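Local coordinates for protein anti-sigma-I factor RsgI3 (Clostridium thermocellum, PDB 6QE7) that binds pectin and related plant polysaccharides through an extracellular PA14 dyad and probably restrains the sigma factor SigI3 until substrate binds, at residues L6-F16 against S40-T51; R197-R205 against V283-D291. All coordinates share one frame; numbering follows the deposited sequence.

Contact 1: residues L6-F16 against S40-T51; sequences LRGEYYNNMDF and SIGKDTYSVRWT. With CA (calcium ion), chain E.
In the antiparallel sheet of the first PA14 domain, strands 6-11 and 46-51 pair, Glu9 opposite Arg49 and Tyr11 opposite Ser47 as hydrogen-bonded pairs, and their ends toward Asn12 and Thr45 converge on a calcium ion. The short-segment axes run at 161°, 4.5 Å apart. On the face carrying Glu9 and Arg49, Arg49 NH1 donates to Glu9 OE1 at 2.9 Å, in the guanidinium plane, in a salt bridge. Glu9 OE1 also accepts from Tyr11 OH at 2.8 Å, on its anti side, somewhat out of the carboxylate plane. A bend at chi3 (-79°) lays the guanidinium over Phe16, planes 23° apart, a cation-pi stack with Arg49 CZ 4.2 Å from the ring centroid; Glu110 takes Arg49 NE. Across the ring sits Ser47 OG, which donates to Asn13 O (2.7 Å) and accepts from Phe16 N, bridging two backbone positions of the turn 13-16. On the other face, Val48 CG1 stands over the centre of the Tyr10 ring. At the calcium, Asn12 O (2.3 Å), Asp44 O, and Thr45 O and OG1 bind the ion with four waters; Asn12 OD1 accepts from Gly42 N at 2.8 Å, and Asn12 ND2 donates to Ser40 O at 3.0 Å. All four protein ligands are carbonyl or hydroxyl oxygens; no carboxylate binds the ion directly, so its place probably depends on how the two loops are folded.

Contact 2: residues R197-R205 against V283-D291; sequences RWVGKIDTR and VPSKNLFAD
Antiparallel pairing of strand 193-202 with the short C-terminal strand 288-289 adds the end of the chain to the sheet of the second PA14 domain. The evidence is a hydrogen-bonded pair, Lys201 with Phe289, followed by a non-hydrogen-bonded pair, Ile202 with Leu288. Among backbone bonds, Lys201 N donates to Phe289 O at 2.9 Å and Phe289 N returns to Lys201 O at 2.6 Å. A third, from Asp203 N to Asn287 O, carries the pairing into the 3-10 segment 285-287, and Ile202 CA also approaches that carbonyl.

The apolar part lies on the face of Ile202 and Leu288. These two side chains run side by side in the same direction, with Ile202 CG1 3.8 Å from Leu288 CD2. With CG1 anti to the backbone N (chi1 -164°), Ile202 also brings CD1 within 3.9 Å of Val283 CG1, the two side chains meeting at about a right angle. Trp273 of strand 268-274 touches Val283 and Asn287, and so ties this corner to the second sheet of the domain.

Polar and charged contacts gather at Asp203 and at the terminus. Lys201 bends at chi2 (-75°) and passes its CE 3.1 Å from Asp291 OD2, whereas its NZ stays beyond salt-bridge range of that oxygen. Asp203 OD2 lies near Phe289 CE1, the carboxylate turned 77° from the ring, and is also held by Asn13 of the first PA14 domain. The other carboxylate oxygen, Asp203 OD1, receives Asn287 ND2 at 3.2 Å, nearly along its C-O axis; the same ND2 makes a weak bond to Asp203 O.

Contact 1 belongs to the first PA14 domain and contact 2 to the second, in series along the chain, the 40-51 segment ending well before 197-205 begins. Each is an antiparallel strand pairing within its own sheet, and no strand is common to both. Their centres are about 19 Å apart, yet the two meet directly: Asn13 ND2 lies 2.7 Å from Asp203 OD2, a probable hydrogen bond between the turn after strand 6-11 and the 203-205 end of segment 197-205. Arg18 adds a salt bridge to the same carboxylate. The calcium-bound end of contact 1 thus faces the second domain, and this direct contact, seen in the crystal, may limit how the two domains move.

Contact 1: residues L6-F16 against S40-T51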
loop_
_atom_site.group_PDB
_atom_site.type_symbol
_atom_site.label_atom_id
_atom_site.label_comp_id
_atom_site.label_asym_id
_atom_site.label_seq_id
_atom_site.Cartn_x
_atom_site.Cartn_y
_atom_site.Cartn_z
ATOM N N LEU A 6 5.337 12.165 18.680
ATOM C CA LEU A 6 5.837 11.199 17.671
ATOM C C LEU A 6 5.550 11.723 16.284
ATOM O O LEU A 6 4.571 12.413 16.122
ATOM C CB LEU A 6 5.146 9.868 17.933
ATOM C CG LEU A 6 5.493 9.211 19.270
ATOM C CD1 LEU A 6 4.745 7.876 19.453
ATOM C CD2 LEU A 6 6.981 9.009 19.407
ATOM N N ARG A 7 6.358 11.342 15.315
ATOM C CA ARG A 7 6.060 11.557 13.892
ATOM C C ARG A 7 4.975 10.585 13.471
ATOM O O ARG A 7 5.223 9.378 13.512
ATOM C CB ARG A 7 7.346 11.345 13.098
ATOM C CG ARG A 7 7.206 11.551 11.596
ATOM C CD ARG A 7 8.337 10.833 10.875
ATOM N NE ARG A 7 9.218 11.904 10.553
ATOM C CZ ARG A 7 10.321 11.831 9.788
ATOM N NH1 ARG A 7 10.717 10.676 9.275
ATOM N NH2 ARG A 7 11.029 12.940 9.578
ATOM N N GLY A 8 3.872 11.125 12.950
ATOM C CA GLY A 8 2.740 10.390 12.372
ATOM C C GLY A 8 2.772 10.427 10.866
ATOM O O GLY A 8 2.869 11.532 10.253
ATOM N N GLU A 9 2.826 9.247 10.277
ATOM C CA GLU A 9 2.736 9.076 8.816
ATOM C C GLU A 9 1.297 8.616 8.571
ATOM O O GLU A 9 0.929 7.493 9.070
ATOM C CB GLU A 9 3.751 8.051 8.261
ATOM C CG GLU A 9 5.249 8.244 8.529
ATOM C CD GLU A 9 6.042 6.927 8.633
ATOM O OE1 GLU A 9 5.646 5.893 8.010
ATOM O OE2 GLU A 9 7.021 6.901 9.367
ATOM N N TYR A 10 0.596 9.337 7.706
ATOM C CA TYR A 10 -0.828 9.162 7.391
ATOM C C TYR A 10 -0.983 8.743 5.954
ATOM O O TYR A 10 -0.554 9.419 5.017
ATOM C CB TYR A 10 -1.564 10.469 7.669
ATOM C CG TYR A 10 -1.682 10.762 9.134
ATOM C CD1 TYR A 10 -0.637 11.334 9.838
ATOM C CD2 TYR A 10 -2.815 10.441 9.858
ATOM C CE1 TYR A 10 -0.747 11.598 11.202
ATOM C CE2 TYR A 10 -2.954 10.744 11.208
ATOM C CZ TYR A 10 -1.908 11.328 11.898
ATOM O OH TYR A 10 -2.017 11.572 13.242
ATOM N N TYR A 11 -1.597 7.587 5.770
ATOM C CA TYR A 11 -1.720 6.954 4.439
ATOM C C TYR A 11 -3.224 6.818 4.155
ATOM O O TYR A 11 -3.925 6.419 5.075
ATOM C CB TYR A 11 -1.033 5.589 4.530
ATOM C CG TYR A 11 0.450 5.607 4.791
ATOM C CD1 TYR A 11 0.934 5.717 6.093
ATOM C CD2 TYR A 11 1.359 5.394 3.757
ATOM C CE1 TYR A 11 2.281 5.704 6.352
ATOM C CE2 TYR A 11 2.714 5.370 3.996
ATOM C CZ TYR A 11 3.154 5.520 5.290
ATOM O OH TYR A 11 4.471 5.571 5.501
ATOM N N ASN A 12 -3.633 6.879 2.886
ATOM C CA ASN A 12 -5.050 6.770 2.444
ATOM C C ASN A 12 -5.467 5.339 2.117
ATOM O O ASN A 12 -6.659 5.147 1.760
ATOM C CB ASN A 12 -5.317 7.650 1.207
ATOM C CG ASN A 12 -5.941 8.956 1.620
ATOM O OD1 ASN A 12 -6.887 8.921 2.391
ATOM N ND2 ASN A 12 -5.411 10.097 1.176
ATOM N N ASN A 13 -4.552 4.380 2.216
ATOM C CA ASN A 13 -4.846 2.919 2.241
ATOM C C ASN A 13 -4.553 2.396 3.669
ATOM O O ASN A 13 -3.840 3.097 4.452
ATOM C CB ASN A 13 -4.011 2.207 1.168
ATOM C CG ASN A 13 -4.654 2.216 -0.209
ATOM O OD1 ASN A 13 -5.848 2.481 -0.349
ATOM N ND2 ASN A 13 -3.913 1.788 -1.225
ATOM N N MET A 14 -4.965 1.167 3.977
ATOM C CA MET A 14 -4.862 0.573 5.335
ATOM C C MET A 14 -3.602 -0.265 5.459
ATOM O O MET A 14 -3.342 -0.804 6.529
ATOM C CB MET A 14 -6.140 -0.197 5.673
ATOM C CG MET A 14 -6.351 -1.558 5.044
ATOM S SD MET A 14 -8.183 -1.675 5.508
ATOM C CE MET A 14 -8.675 -3.032 4.416
ATOM N N ASP A 15 -2.769 -0.285 4.410
ATOM C CA ASP A 15 -1.504 -1.054 4.443
ATOM C C ASP A 15 -0.315 -0.164 4.157
ATOM O O ASP A 15 0.622 -0.662 3.490
ATOM C CB ASP A 15 -1.494 -2.121 3.349
ATOM C CG ASP A 15 -1.635 -1.530 1.933
ATOM O OD1 ASP A 15 -1.958 -0.296 1.782
ATOM O OD2 ASP A 15 -1.410 -2.309 1.002
ATOM N N PHE A 16 -0.321 1.093 4.580
ATOM C CA PHE A 16 0.868 1.972 4.517
ATOM C C PHE A 16 1.247 2.143 3.054
ATOM O O PHE A 16 2.426 2.202 2.764
ATOM C CB PHE A 16 2.064 1.425 5.318
ATOM C CG PHE A 16 1.647 1.148 6.748
ATOM C CD1 PHE A 16 1.387 2.196 7.595
ATOM C CD2 PHE A 16 1.398 -0.140 7.178
ATOM C CE1 PHE A 16 0.964 1.964 8.891
ATOM C CE2 PHE A 16 0.945 -0.384 8.464
ATOM C CZ PHE A 16 0.714 0.682 9.305
ATOM N N SER A 40 -7.494 15.693 3.974
ATOM C CA SER A 40 -6.700 15.059 2.880
ATOM C C SER A 40 -6.745 13.515 3.009
ATOM O O SER A 40 -6.282 12.817 2.085
ATOM C CB SER A 40 -5.316 15.587 2.854
ATOM O OG SER A 40 -4.601 15.138 3.976
ATOM N N ILE A 41 -7.305 12.984 4.104
ATOM C CA ILE A 41 -7.544 11.523 4.246
ATOM C C ILE A 41 -9.005 11.192 3.980
ATOM O O ILE A 41 -9.905 11.539 4.806
ATOM C CB ILE A 41 -7.138 11.047 5.663
ATOM C CG1 ILE A 41 -5.648 11.263 5.902
ATOM C CG2 ILE A 41 -7.555 9.577 5.894
ATOM C CD1 ILE A 41 -4.716 10.654 4.846
ATOM N N GLY A 42 -9.248 10.330 3.037
ATOM C CA GLY A 42 -10.638 9.863 2.790
ATOM C C GLY A 42 -11.228 8.955 3.855
ATOM O O GLY A 42 -10.497 8.170 4.486
ATOM N N LYS A 43 -12.560 8.959 3.957
ATOM C CA LYS A 43 -13.348 8.034 4.801
ATOM C C LYS A 43 -12.943 6.615 4.487
ATOM O O LYS A 43 -12.911 6.238 3.312
ATOM C CB LYS A 43 -14.850 8.065 4.545
ATOM C CG LYS A 43 -15.672 7.511 5.702
ATOM C CD LYS A 43 -17.187 7.548 5.382
ATOM C CE LYS A 43 -18.007 6.556 6.151
ATOM N NZ LYS A 43 -17.969 6.860 7.606
ATOM N N ASP A 44 -12.626 5.884 5.535
ATOM C CA ASP A 44 -12.388 4.428 5.511
ATOM C C ASP A 44 -10.997 4.081 4.929
ATOM O O ASP A 44 -10.369 4.903 4.224
ATOM C CB ASP A 44 -13.526 3.658 4.819
ATOM C CG ASP A 44 -14.877 3.703 5.514
ATOM O OD1 ASP A 44 -14.867 3.999 6.693
ATOM O OD2 ASP A 44 -15.958 3.439 4.843
ATOM N N THR A 45 -10.556 2.853 5.272
ATOM C CA THR A 45 -9.308 2.194 4.819
ATOM C C THR A 45 -8.153 3.193 4.871
ATOM O O THR A 45 -7.662 3.571 3.816
ATOM C CB THR A 45 -9.499 1.636 3.401
ATOM O OG1 THR A 45 -9.936 2.738 2.623
ATOM C CG2 THR A 45 -10.528 0.542 3.288
ATOM N N TYR A 46 -7.698 3.574 6.069
ATOM C CA TYR A 46 -6.533 4.427 6.214
ATOM C C TYR A 46 -5.646 3.815 7.289
ATOM O O TYR A 46 -6.118 2.871 7.997
ATOM C CB TYR A 46 -6.891 5.904 6.428
ATOM C CG TYR A 46 -7.813 6.251 7.569
ATOM C CD1 TYR A 46 -7.316 6.479 8.826
ATOM C CD2 TYR A 46 -9.177 6.506 7.368
ATOM C CE1 TYR A 46 -8.130 6.866 9.886
ATOM C CE2 TYR A 46 -9.976 7.016 8.381
ATOM C CZ TYR A 46 -9.471 7.136 9.663
ATOM O OH TYR A 46 -10.245 7.573 10.717
ATOM N N SER A 47 -4.396 4.284 7.304
ATOM C CA SER A 47 -3.364 3.789 8.233
ATOM C C SER A 47 -2.424 4.915 8.614
ATOM O O SER A 47 -2.277 5.863 7.843
ATOM C CB SER A 47 -2.635 2.560 7.728
ATOM O OG SER A 47 -2.024 2.741 6.445
ATOM N N VAL A 48 -1.844 4.736 9.806
ATOM C CA VAL A 48 -1.005 5.710 10.506
ATOM C C VAL A 48 0.107 4.890 11.126
ATOM O O VAL A 48 -0.181 3.898 11.803
ATOM C CB VAL A 48 -1.784 6.533 11.579
ATOM C CG1 VAL A 48 -0.925 7.667 12.015
ATOM C CG2 VAL A 48 -3.125 7.086 11.081
ATOM N N ARG A 49 1.306 5.412 10.958
ATOM C CA ARG A 49 2.498 4.942 11.644
ATOM C C ARG A 49 3.104 6.085 12.453
ATOM O O ARG A 49 3.527 7.048 11.867
ATOM C CB ARG A 49 3.564 4.472 10.660
ATOM C CG ARG A 49 4.651 3.700 11.407
ATOM C CD ARG A 49 5.723 3.303 10.468
ATOM N NE ARG A 49 5.280 2.149 9.748
ATOM C CZ ARG A 49 5.209 2.016 8.420
ATOM N NH1 ARG A 49 5.452 3.033 7.625
ATOM N NH2 ARG A 49 4.890 0.830 7.908
ATOM N N TRP A 50 3.213 5.881 13.755
ATOM C CA TRP A 50 3.865 6.818 14.688
ATOM C C TRP A 50 5.217 6.235 15.070
ATOM O O TRP A 50 5.243 5.062 15.432
ATOM C CB TRP A 50 3.002 6.995 15.910
ATOM C CG TRP A 50 1.725 7.730 15.670
ATOM C CD1 TRP A 50 1.604 9.080 15.518
ATOM C CD2 TRP A 50 0.392 7.211 15.728
ATOM N NE1 TRP A 50 0.301 9.426 15.405
ATOM C CE2 TRP A 50 -0.484 8.308 15.479
ATOM C CE3 TRP A 50 -0.182 5.945 15.871
ATOM C CZ2 TRP A 50 -1.888 8.174 15.436
ATOM C CZ3 TRP A 50 -1.574 5.805 15.793
ATOM C CH2 TRP A 50 -2.413 6.901 15.542
ATOM N N THR A 51 6.299 6.972 14.850
ATOM C CA THR A 51 7.648 6.540 15.282
ATOM C C THR A 51 8.413 7.660 16.002
ATOM O O THR A 51 8.204 8.843 15.730
ATOM C CB THR A 51 8.477 6.069 14.108
ATOM O OG1 THR A 51 8.693 7.212 13.293
ATOM C CG2 THR A 51 7.850 4.895 13.372
HETATM CA CA CA E . -8.876 4.824 2.111
HETATM O O HOH W 1 6.573 7.717 11.794
HETATM O O HOH W 2 -8.601 6.937 3.324
HETATM O O HOH W 3 -8.366 3.585 0.085
HETATM O O HOH W 4 -11.216 5.384 1.664
HETATM O O HOH W 5 -8.861 6.399 0.207
#

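Contact 2: residues R197-R205 against V283-D291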
loop_
_atom_site.group_PDB
_atom_site.type_symbol
_atom_site.label_atom_id
_atom_site.label_comp_id
_atom_site.label_asym_id
_atom_site.label_seq_id
_atom_site.Cartn_x
_atom_site.Cartn_y
_atom_site.Cartn_z
ATOM N N ARG A 197 7.129 -6.161 -20.190
ATOM C CA ARG A 197 6.730 -6.554 -18.812
ATOM C C ARG A 197 6.430 -5.273 -18.019
ATOM O O ARG A 197 7.266 -4.410 -17.993
ATOM C CB ARG A 197 7.797 -7.351 -18.065
ATOM C CG ARG A 197 7.386 -7.600 -16.620
ATOM C CD ARG A 197 8.329 -8.459 -15.813
ATOM N NE ARG A 197 8.668 -9.705 -16.496
ATOM C CZ ARG A 197 9.821 -9.900 -17.114
ATOM N NH1 ARG A 197 10.735 -8.948 -17.151
ATOM N NH2 ARG A 197 10.066 -11.061 -17.659
ATOM N N TRP A 198 5.206 -5.150 -17.525
ATOM C CA TRP A 198 4.728 -4.160 -16.543
ATOM C C TRP A 198 4.671 -4.853 -15.187
ATOM O O TRP A 198 4.084 -5.935 -15.089
ATOM C CB TRP A 198 3.350 -3.652 -16.928
ATOM C CG TRP A 198 3.307 -2.874 -18.216
ATOM C CD1 TRP A 198 3.529 -1.529 -18.370
ATOM C CD2 TRP A 198 2.914 -3.367 -19.514
ATOM N NE1 TRP A 198 3.375 -1.175 -19.690
ATOM C CE2 TRP A 198 2.993 -2.282 -20.411
ATOM C CE3 TRP A 198 2.563 -4.624 -20.016
ATOM C CZ2 TRP A 198 2.714 -2.429 -21.773
ATOM C CZ3 TRP A 198 2.318 -4.774 -21.359
ATOM C CH2 TRP A 198 2.346 -3.683 -22.215
ATOM N N VAL A 199 5.326 -4.253 -14.210
ATOM C CA VAL A 199 5.256 -4.672 -12.791
ATOM C C VAL A 199 4.836 -3.480 -11.952
ATOM O O VAL A 199 5.320 -2.374 -12.235
ATOM C CB VAL A 199 6.624 -5.199 -12.331
ATOM C CG1 VAL A 199 6.573 -5.595 -10.834
ATOM C CG2 VAL A 199 7.004 -6.393 -13.169
ATOM N N GLY A 200 4.106 -3.758 -10.871
ATOM C CA GLY A 200 3.867 -2.802 -9.804
ATOM C C GLY A 200 2.789 -3.270 -8.856
ATOM O O GLY A 200 2.801 -4.434 -8.462
ATOM N N LYS A 201 1.940 -2.321 -8.499
ATOM C CA LYS A 201 0.874 -2.458 -7.524
ATOM C C LYS A 201 -0.371 -1.856 -8.137
ATOM O O LYS A 201 -0.259 -0.860 -8.891
ATOM C CB LYS A 201 1.109 -1.706 -6.194
ATOM C CG LYS A 201 2.427 -1.902 -5.488
ATOM C CD LYS A 201 2.539 -3.231 -4.809
ATOM C CE LYS A 201 3.827 -3.430 -4.044
ATOM N NZ LYS A 201 3.632 -4.541 -3.074
ATOM N N ILE A 202 -1.482 -2.470 -7.738
ATOM C CA ILE A 202 -2.879 -2.086 -8.044
ATOM C C ILE A 202 -3.728 -2.080 -6.752
ATOM O O ILE A 202 -3.379 -2.833 -5.824
ATOM C CB ILE A 202 -3.398 -3.028 -9.121
ATOM C CG1 ILE A 202 -4.664 -2.467 -9.748
ATOM C CG2 ILE A 202 -3.557 -4.485 -8.687
ATOM C CD1 ILE A 202 -5.153 -3.264 -10.912
ATOM N N ASP A 203 -4.685 -1.141 -6.637
ATOM C CA ASP A 203 -5.741 -1.172 -5.605
ATOM C C ASP A 203 -7.052 -0.844 -6.283
ATOM O O ASP A 203 -7.098 -0.423 -7.463
ATOM C CB ASP A 203 -5.482 -0.283 -4.382
ATOM C CG ASP A 203 -5.308 1.189 -4.677
ATOM O OD1 ASP A 203 -5.720 1.635 -5.770
ATOM O OD2 ASP A 203 -4.597 1.851 -3.875
ATOM N N THR A 204 -8.076 -1.236 -5.598
ATOM C CA THR A 204 -9.446 -1.335 -6.147
ATOM C C THR A 204 -10.277 -0.299 -5.415
ATOM O O THR A 204 -9.898 0.079 -4.301
ATOM C CB THR A 204 -10.045 -2.723 -5.956
ATOM O OG1 THR A 204 -10.247 -2.935 -4.548
ATOM C CG2 THR A 204 -9.159 -3.810 -6.514
ATOM N N ARG A 205 -11.437 -0.001 -5.963
ATOM C CA ARG A 205 -12.466 0.831 -5.297
ATOM C C ARG A 205 -13.300 -0.069 -4.373
ATOM O O ARG A 205 -13.862 0.439 -3.419
ATOM C CB ARG A 205 -13.324 1.522 -6.368
ATOM C CG ARG A 205 -12.653 2.691 -7.073
ATOM C CD ARG A 205 -13.556 3.411 -8.106
ATOM N NE ARG A 205 -14.784 3.834 -7.414
ATOM C CZ ARG A 205 -14.913 4.906 -6.658
ATOM N NH1 ARG A 205 -13.911 5.754 -6.532
ATOM N NH2 ARG A 205 -16.060 5.139 -6.058
ATOM N N VAL A 283 -8.050 -0.078 -16.780
ATOM C CA VAL A 283 -7.615 0.217 -15.395
ATOM C C VAL A 283 -6.904 1.564 -15.433
ATOM O O VAL A 283 -5.971 1.761 -16.239
ATOM C CB VAL A 283 -6.721 -0.877 -14.852
ATOM C CG1 VAL A 283 -6.377 -0.566 -13.422
ATOM C CG2 VAL A 283 -7.365 -2.246 -15.028
ATOM N N PRO A 284 -7.337 2.515 -14.578
ATOM C CA PRO A 284 -6.866 3.893 -14.632
ATOM C C PRO A 284 -5.488 4.023 -14.005
ATOM O O PRO A 284 -5.164 3.283 -13.136
ATOM C CB PRO A 284 -7.910 4.748 -13.870
ATOM C CG PRO A 284 -8.963 3.808 -13.409
ATOM C CD PRO A 284 -8.512 2.382 -13.715
ATOM N N SER A 285 -4.722 4.996 -14.449
ATOM C CA SER A 285 -3.377 5.284 -13.887
ATOM C C SER A 285 -3.472 5.525 -12.376
ATOM O O SER A 285 -2.557 5.126 -11.655
ATOM C CB SER A 285 -2.775 6.437 -14.557
ATOM O OG SER A 285 -1.379 6.491 -14.256
ATOM N N LYS A 286 -4.568 6.100 -11.887
ATOM C CA LYS A 286 -4.654 6.432 -10.428
ATOM C C LYS A 286 -4.777 5.156 -9.566
ATOM O O LYS A 286 -4.718 5.277 -8.312
ATOM C CB LYS A 286 -5.773 7.444 -10.189
ATOM C CG LYS A 286 -7.165 6.859 -10.222
ATOM C CD LYS A 286 -8.225 7.927 -10.061
ATOM C CE LYS A 286 -8.530 8.554 -11.405
ATOM N NZ LYS A 286 -9.040 9.938 -11.245
ATOM N N ASN A 287 -4.934 3.961 -10.152
ATOM C CA ASN A 287 -5.014 2.734 -9.335
ATOM C C ASN A 287 -3.766 1.888 -9.494
ATOM O O ASN A 287 -3.808 0.727 -8.999
ATOM C CB ASN A 287 -6.264 1.934 -9.649
ATOM C CG ASN A 287 -7.494 2.666 -9.185
ATOM O OD1 ASN A 287 -8.074 3.375 -9.989
ATOM N ND2 ASN A 287 -7.884 2.516 -7.914
ATOM N N LEU A 288 -2.774 2.396 -10.229
ATOM C CA LEU A 288 -1.598 1.618 -10.653
ATOM C C LEU A 288 -0.422 2.345 -10.028
ATOM O O LEU A 288 -0.469 3.598 -9.924
ATOM C CB LEU A 288 -1.537 1.510 -12.196
ATOM C CG LEU A 288 -2.695 0.738 -12.841
ATOM C CD1 LEU A 288 -2.727 0.890 -14.364
ATOM C CD2 LEU A 288 -2.664 -0.723 -12.467
ATOM N N PHE A 289 0.476 1.593 -9.455
ATOM C CA PHE A 289 1.621 2.183 -8.744
ATOM C C PHE A 289 2.891 1.543 -9.221
ATOM O O PHE A 289 2.930 0.331 -9.268
ATOM C CB PHE A 289 1.500 2.018 -7.229
ATOM C CG PHE A 289 0.275 2.716 -6.692
ATOM C CD1 PHE A 289 -0.970 2.079 -6.708
ATOM C CD2 PHE A 289 0.341 4.045 -6.255
ATOM C CE1 PHE A 289 -2.119 2.742 -6.274
ATOM C CE2 PHE A 289 -0.803 4.706 -5.818
ATOM C CZ PHE A 289 -2.025 4.058 -5.831
ATOM N N ALA A 290 3.913 2.365 -9.436
ATOM C CA ALA A 290 5.102 1.902 -10.171
ATOM C C ALA A 290 6.028 1.200 -9.195
ATOM O O ALA A 290 6.819 0.379 -9.674
ATOM C CB ALA A 290 5.795 3.030 -10.890
ATOM N N ASP A 291 5.934 1.526 -7.908
ATOM C CA ASP A 291 6.733 0.926 -6.801
ATOM C C ASP A 291 8.215 1.334 -6.969
ATOM O O ASP A 291 8.593 2.502 -7.228
ATOM C CB ASP A 291 6.471 -0.585 -6.686
ATOM C CG ASP A 291 7.012 -1.199 -5.381
ATOM O OD1 ASP A 291 7.906 -0.593 -4.737
ATOM O OD2 ASP A 291 6.574 -2.289 -5.019
ATOM O OXT ASP A 291 9.114 0.492 -6.841
#